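PDB 2Z8U: TATA-box-binding protein from Methanococcus jannaschii, which probably binds the TATA box close to the start of transcription, acting as a general factor in the activation of archaeal genes. Local coordinates for residues K75-E78 with E79-A83. Numbering follows the deposited sequence.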
# COMPACT_ATOMS: atom_id res chain seq x y z
N LYS B 75 -3.32 29.62 27.25
CA LYS B 75 -4.03 30.43 26.27
C LYS B 75 -3.04 31.08 25.30
O LYS B 75 -3.40 31.44 24.18
CB LYS B 75 -4.87 31.52 26.95
CG LYS B 75 -6.03 31.04 27.85
CD LYS B 75 -6.92 32.22 28.28
CE LYS B 75 -7.95 31.82 29.34
NZ LYS B 75 -9.03 32.84 29.51
N SER B 76 -1.79 31.23 25.74
CA SER B 76 -0.73 31.92 24.99
C SER B 76 0.64 31.36 25.38
O SER B 76 0.79 30.75 26.45
CB SER B 76 -0.74 33.43 25.32
OG SER B 76 -0.31 33.63 26.66
N LYS B 77 1.63 31.59 24.52
CA LYS B 77 3.03 31.28 24.83
C LYS B 77 3.48 31.90 26.13
O LYS B 77 4.17 31.26 26.91
CB LYS B 77 3.95 31.76 23.69
CG LYS B 77 5.43 31.43 23.90
CD LYS B 77 6.26 32.10 22.84
CE LYS B 77 7.68 32.38 23.31
NZ LYS B 77 8.39 33.21 22.29
N GLU B 78 3.08 33.16 26.38
CA GLU B 78 3.50 33.86 27.59
C GLU B 78 2.91 33.23 28.83
O GLU B 78 3.62 33.10 29.83
CB GLU B 78 3.18 35.37 27.56
CG GLU B 78 4.00 36.17 26.55
CD GLU B 78 3.58 35.90 25.12
OE1 GLU B 78 2.45 35.41 24.93
OE2 GLU B 78 4.38 36.16 24.20
N GLU B 79 1.63 32.87 28.77
CA GLU B 79 1.00 32.20 29.90
C GLU B 79 1.72 30.89 30.25
O GLU B 79 1.95 30.57 31.44
CB GLU B 79 -0.46 31.91 29.64
CG GLU B 79 -1.12 31.19 30.81
CD GLU B 79 -2.62 31.13 30.70
OE1 GLU B 79 -3.30 32.01 31.28
OE2 GLU B 79 -3.11 30.22 30.02
N ALA B 80 2.04 30.13 29.20
CA ALA B 80 2.80 28.89 29.34
C ALA B 80 4.16 29.16 29.97
O ALA B 80 4.55 28.45 30.88
CB ALA B 80 2.95 28.19 28.01
N GLU B 81 4.89 30.17 29.49
CA GLU B 81 6.22 30.48 30.04
C GLU B 81 6.16 30.84 31.54
O GLU B 81 7.04 30.44 32.33
CB GLU B 81 6.89 31.60 29.25
CG GLU B 81 8.36 31.83 29.72
CD GLU B 81 9.15 32.73 28.77
OE1 GLU B 81 8.71 32.91 27.61
OE2 GLU B 81 10.21 33.24 29.19
N ILE B 82 5.13 31.59 31.92
CA ILE B 82 4.92 31.94 33.33
C ILE B 82 4.75 30.68 34.18
O ILE B 82 5.41 30.54 35.22
CB ILE B 82 3.75 32.96 33.50
CG1 ILE B 82 4.19 34.30 32.91
CG2 ILE B 82 3.35 33.14 34.96
CD1 ILE B 82 3.06 35.31 32.67
N ALA B 83 3.89 29.76 33.73
CA ALA B 83 3.68 28.48 34.40
C ALA B 83 4.96 27.69 34.51
O ALA B 83 5.26 27.15 35.57
CB ALA B 83 2.61 27.66 33.70
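The backbone N of Lys75 donates to Glu79 OE2 at 2.8 Å, the shortest hydrogen bond between residues 75-78 and 79-83. The bond is nearly straight, but the N-H meets OE2 from above the carboxylate plane, 42° out of it. Glu79 suits this task because its extended chain, with CG anti to the backbone N (chi1 179°), carries the acid back past the start of the helix to the residue before the cap. There the carboxylate also lies against the aliphatic part of Lys75, CG to OE2 being 3.7 Å, while Lys75 NZ stays 6.1 Å from Glu79 OE1, too far for a salt bridge. With an alanine here the carboxylate is gone, and the Lys75 N-H is likely to lose its acceptor and the helix N-terminus a favourable negative charge nearby.

Ser76 is the N-cap. Serine suits the place because its hydroxyl sits one bond beyond CB: with OG between the backbone N and the carbonyl carbon (chi1 69°), it lies close enough to the backbone to accept from Glu79 N at 3.0 Å. The Ser76 carbonyl takes Ala80 N at 3.1 Å, beginning the i to i+4 ladder that Lys77 O to Glu81 N and Glu78 O to Ile82 N continue. Small Ala80 fits a buried position beside Ala74. Lys77 NZ stays 5.3 Å from Glu81 OE1; the stronger partner of Glu81 is Lys85, whose NZ forms a salt bridge with OE2.

Serine at the N-cap and glutamate three residues on recall a capping box, although here the returning bond reaches the residue before the cap; together they form a helix start within the first repeat of the saddle-shaped TBP fold.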